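Local coordinates for protein SPCU (Pseudomonas aeruginosa, PDB 4AKX) that probably serves as the type III secretion chaperone of the phospholipase toxin ExoU, which it binds in a complex, at residues R35-V49 against A81-G93. Numbering follows the deposited sequence.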
# COMPACT_ATOMS: atom_id res chain seq x y z
N ARG A 35 9.19 -13.72 -17.54
CA ARG A 35 9.16 -15.16 -17.41
C ARG A 35 10.04 -15.62 -16.24
O ARG A 35 11.10 -15.05 -15.99
CB ARG A 35 9.56 -15.82 -18.72
CG ARG A 35 9.91 -17.30 -18.62
CD ARG A 35 8.72 -18.18 -18.24
NE ARG A 35 9.00 -19.60 -18.49
CZ ARG A 35 8.11 -20.59 -18.38
NH1 ARG A 35 6.87 -20.34 -17.99
NH2 ARG A 35 8.47 -21.83 -18.65
N LEU A 36 9.56 -16.65 -15.54
CA LEU A 36 10.13 -17.05 -14.25
C LEU A 36 10.74 -18.43 -14.28
O LEU A 36 11.19 -18.91 -15.32
CB LEU A 36 9.06 -16.99 -13.15
CG LEU A 36 8.68 -15.58 -12.74
CD1 LEU A 36 7.68 -15.59 -11.60
CD2 LEU A 36 9.93 -14.77 -12.40
N GLU A 37 10.79 -19.06 -13.10
CA GLU A 37 11.33 -20.40 -12.97
C GLU A 37 10.40 -21.39 -13.65
O GLU A 37 10.82 -22.14 -14.54
CB GLU A 37 11.52 -20.77 -11.49
CG GLU A 37 11.90 -22.23 -11.23
CD GLU A 37 13.22 -22.63 -11.87
OE1 GLU A 37 14.25 -21.93 -11.66
OE2 GLU A 37 13.23 -23.66 -12.59
N GLY A 38 9.14 -21.38 -13.23
CA GLY A 38 8.15 -22.29 -13.77
C GLY A 38 6.82 -21.59 -13.83
O GLY A 38 5.85 -22.04 -13.22
N GLY A 39 6.81 -20.47 -14.54
CA GLY A 39 5.61 -19.65 -14.64
C GLY A 39 5.91 -18.27 -15.18
O GLY A 39 7.07 -17.86 -15.24
N TRP A 40 4.86 -17.57 -15.59
CA TRP A 40 4.97 -16.20 -16.07
C TRP A 40 4.41 -15.24 -15.04
O TRP A 40 3.56 -15.60 -14.25
CB TRP A 40 4.18 -16.07 -17.35
CG TRP A 40 4.79 -16.79 -18.52
CD1 TRP A 40 4.68 -18.15 -18.85
CD2 TRP A 40 5.56 -16.20 -19.60
NE1 TRP A 40 5.35 -18.42 -20.02
CE2 TRP A 40 5.90 -17.30 -20.51
CE3 TRP A 40 6.00 -14.92 -19.90
CZ2 TRP A 40 6.66 -17.09 -21.64
CZ3 TRP A 40 6.76 -14.72 -21.04
CH2 TRP A 40 7.08 -15.78 -21.90
N LEU A 41 4.86 -13.99 -15.08
CA LEU A 41 4.41 -12.98 -14.17
C LEU A 41 3.69 -11.91 -14.97
O LEU A 41 4.35 -11.20 -15.75
CB LEU A 41 5.64 -12.36 -13.53
CG LEU A 41 5.61 -11.71 -12.14
CD1 LEU A 41 6.87 -10.89 -11.92
CD2 LEU A 41 4.42 -10.83 -11.97
N PHE A 42 2.36 -11.77 -14.81
CA PHE A 42 1.64 -10.68 -15.50
C PHE A 42 1.63 -9.48 -14.60
O PHE A 42 1.47 -9.63 -13.39
CB PHE A 42 0.20 -11.03 -15.91
CG PHE A 42 0.06 -12.29 -16.72
CD1 PHE A 42 1.15 -12.84 -17.40
CD2 PHE A 42 -1.17 -12.93 -16.83
CE1 PHE A 42 1.03 -14.01 -18.10
CE2 PHE A 42 -1.29 -14.10 -17.55
CZ PHE A 42 -0.19 -14.64 -18.18
N VAL A 43 1.73 -8.30 -15.20
CA VAL A 43 1.91 -7.05 -14.48
C VAL A 43 1.25 -5.92 -15.27
O VAL A 43 1.34 -5.87 -16.49
CB VAL A 43 3.41 -6.66 -14.41
CG1 VAL A 43 3.58 -5.27 -13.84
CG2 VAL A 43 4.20 -7.67 -13.61
N VAL A 44 0.65 -4.99 -14.57
CA VAL A 44 0.08 -3.81 -15.20
C VAL A 44 0.56 -2.57 -14.44
O VAL A 44 0.71 -2.57 -13.22
CB VAL A 44 -1.45 -3.94 -15.29
CG1 VAL A 44 -2.11 -2.59 -15.48
CG2 VAL A 44 -1.79 -4.85 -16.44
N GLU A 45 0.88 -1.53 -15.19
CA GLU A 45 1.56 -0.40 -14.67
C GLU A 45 0.51 0.68 -14.42
O GLU A 45 -0.41 0.84 -15.21
CB GLU A 45 2.61 0.06 -15.69
CG GLU A 45 3.37 1.33 -15.31
CD GLU A 45 2.92 2.59 -16.05
OE1 GLU A 45 2.28 2.50 -17.12
OE2 GLU A 45 3.23 3.70 -15.57
N LEU A 46 0.63 1.40 -13.31
CA LEU A 46 -0.29 2.46 -13.01
C LEU A 46 0.36 3.84 -12.85
O LEU A 46 -0.28 4.76 -12.38
CB LEU A 46 -1.08 2.11 -11.76
CG LEU A 46 -2.24 1.12 -11.94
CD1 LEU A 46 -2.73 0.57 -10.60
CD2 LEU A 46 -3.40 1.78 -12.69
N GLY A 47 1.63 3.99 -13.25
CA GLY A 47 2.39 5.22 -12.94
C GLY A 47 3.13 5.28 -11.59
O GLY A 47 2.89 4.47 -10.68
N LEU A 48 4.02 6.25 -11.46
CA LEU A 48 4.75 6.47 -10.22
C LEU A 48 3.79 6.92 -9.14
O LEU A 48 2.91 7.75 -9.38
CB LEU A 48 5.84 7.55 -10.40
CG LEU A 48 6.99 7.21 -11.36
CD1 LEU A 48 8.02 8.32 -11.45
CD2 LEU A 48 7.66 5.91 -10.97
N VAL A 49 3.98 6.38 -7.94
CA VAL A 49 3.19 6.80 -6.80
C VAL A 49 3.24 8.32 -6.66
O VAL A 49 4.31 8.94 -6.75
CB VAL A 49 3.66 6.14 -5.51
CG1 VAL A 49 2.83 6.63 -4.35
CG2 VAL A 49 3.50 4.64 -5.60
N ALA A 81 11.63 1.39 -8.41
CA ALA A 81 11.62 2.75 -8.92
C ALA A 81 10.40 3.52 -8.42
O ALA A 81 10.25 4.69 -8.71
CB ALA A 81 11.69 2.75 -10.44
N GLY A 82 9.55 2.88 -7.63
CA GLY A 82 8.44 3.61 -7.04
C GLY A 82 7.23 3.62 -7.94
O GLY A 82 6.33 4.44 -7.78
N ARG A 83 7.20 2.68 -8.88
CA ARG A 83 6.13 2.59 -9.87
C ARG A 83 5.10 1.65 -9.37
O ARG A 83 5.41 0.51 -8.99
CB ARG A 83 6.67 2.08 -11.19
CG ARG A 83 5.68 2.26 -12.34
CD ARG A 83 6.26 1.78 -13.67
NE ARG A 83 7.42 2.56 -14.04
CZ ARG A 83 7.33 3.81 -14.44
NH1 ARG A 83 6.15 4.39 -14.51
NH2 ARG A 83 8.43 4.49 -14.76
N LEU A 84 3.85 2.13 -9.35
CA LEU A 84 2.71 1.41 -8.77
C LEU A 84 2.16 0.38 -9.74
O LEU A 84 1.86 0.68 -10.89
CB LEU A 84 1.61 2.38 -8.38
CG LEU A 84 0.95 1.94 -7.08
CD1 LEU A 84 0.04 3.05 -6.64
CD2 LEU A 84 0.14 0.68 -7.31
N VAL A 85 2.06 -0.86 -9.27
CA VAL A 85 1.97 -2.00 -10.16
C VAL A 85 0.91 -2.96 -9.64
O VAL A 85 0.76 -3.14 -8.43
CB VAL A 85 3.32 -2.72 -10.24
CG1 VAL A 85 3.14 -4.11 -10.81
CG2 VAL A 85 4.31 -1.93 -11.06
N LEU A 86 0.14 -3.54 -10.56
CA LEU A 86 -0.73 -4.59 -10.20
C LEU A 86 -0.11 -5.77 -10.83
O LEU A 86 0.35 -5.67 -11.95
CB LEU A 86 -2.08 -4.38 -10.84
CG LEU A 86 -2.95 -3.35 -10.16
CD1 LEU A 86 -4.05 -2.86 -11.11
CD2 LEU A 86 -3.58 -3.95 -8.93
N TRP A 87 -0.05 -6.89 -10.14
CA TRP A 87 0.53 -8.07 -10.76
C TRP A 87 -0.11 -9.31 -10.29
O TRP A 87 -0.76 -9.30 -9.25
CB TRP A 87 2.02 -8.15 -10.50
CG TRP A 87 2.39 -8.33 -9.05
CD1 TRP A 87 2.52 -7.33 -8.08
CD2 TRP A 87 2.74 -9.56 -8.36
NE1 TRP A 87 2.92 -7.86 -6.87
CE2 TRP A 87 3.07 -9.17 -6.97
CE3 TRP A 87 2.81 -10.88 -8.72
CZ2 TRP A 87 3.44 -10.10 -6.02
CZ3 TRP A 87 3.19 -11.83 -7.73
CH2 TRP A 87 3.49 -11.44 -6.42
N ALA A 88 0.04 -10.37 -11.07
CA ALA A 88 -0.36 -11.72 -10.66
C ALA A 88 0.67 -12.65 -11.19
O ALA A 88 1.50 -12.25 -12.00
CB ALA A 88 -1.72 -12.09 -11.23
N GLU A 89 0.57 -13.90 -10.81
CA GLU A 89 1.59 -14.87 -11.07
C GLU A 89 0.93 -16.09 -11.66
O GLU A 89 0.15 -16.76 -10.99
CB GLU A 89 2.29 -15.23 -9.76
CG GLU A 89 3.07 -16.52 -9.76
CD GLU A 89 4.18 -16.53 -10.78
OE1 GLU A 89 4.13 -15.67 -11.70
OE2 GLU A 89 5.10 -17.39 -10.68
N ALA A 90 1.20 -16.34 -12.92
CA ALA A 90 0.67 -17.53 -13.59
C ALA A 90 1.70 -18.64 -13.61
O ALA A 90 2.79 -18.46 -14.17
CB ALA A 90 0.25 -17.19 -14.99
N ARG A 91 1.37 -19.77 -12.98
CA ARG A 91 2.27 -20.92 -12.97
C ARG A 91 1.99 -21.84 -14.14
O ARG A 91 0.85 -21.95 -14.58
CB ARG A 91 2.15 -21.71 -11.66
CG ARG A 91 2.79 -20.98 -10.43
CD ARG A 91 2.67 -21.88 -9.21
NE ARG A 91 1.42 -21.64 -8.44
CZ ARG A 91 0.86 -22.53 -7.62
NH1 ARG A 91 1.40 -23.75 -7.47
NH2 ARG A 91 -0.27 -22.20 -6.97
N ASP A 92 3.04 -22.48 -14.65
CA ASP A 92 2.88 -23.64 -15.53
C ASP A 92 2.33 -24.80 -14.70
O ASP A 92 2.47 -24.82 -13.47
CB ASP A 92 4.20 -24.03 -16.21
CG ASP A 92 4.83 -22.87 -17.00
OD1 ASP A 92 4.15 -21.85 -17.23
OD2 ASP A 92 6.01 -23.00 -17.39
N GLY A 93 1.70 -25.76 -15.36
CA GLY A 93 0.92 -26.76 -14.66
C GLY A 93 -0.38 -26.14 -14.20
O GLY A 93 -1.30 -25.96 -14.98
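Strands 39-48 and 83-91 run antiparallel, their axes 4.5 Å apart at the closest, and a ladder of backbone hydrogen bonds joins Trp40 with Ala90, Phe42 with Ala88 and Val44 with Leu86, the Phe42 N to Ala88 O bond being weak. The ladder then steps by one residue in a beta bulge: Leu84 O takes the N-H of Leu46, but Leu84 N turns to Gly47 O, 2.9 Å away. Side chains alternate between two faces. On one, the methyl of Ala90 lies over one face of the Phe42 ring, and Leu46, at the bulge, reaches Leu86 with CD1 on CD1 at 3.7 Å; helix 97-118 covers this side, touching Val44, Leu46, Ala88 and Ala90. These are neighbouring interior strands of the antiparallel sheet, flanked by 31-35 and 75-78, an alpha+beta layout consistent with class I type III secretion chaperones. The other face carries Leu41, Val43, Val85 and Trp87. Leu41 CD2 meets Trp87 CE3 at 3.6 Å, approaching the indole obliquely, while the indole NE1 donates to the Asn65 carbonyl of the second SPCU subunit and Arg5 of the EXOU chain makes a cation-pi contact with the ring. Salt bridges lie toward both ends. Arg35 NH1 and NH2 both grip Asp92 OD2, at 2.9 and 3.0 Å, with guanidinium and carboxylate planes 32° apart; Arg35 CD lies over one face of Trp40, offset toward the rim. Near the bulge, the Arg83-Glu45 salt bridge contains a weak hydrogen bond, NH1 to OE2 at 3.2 Å, Leu48 CD2 lies over one guanidinium face, offset toward the rim, and Arg83 NH2 salt-bridges Glu609 of the EXOU chain.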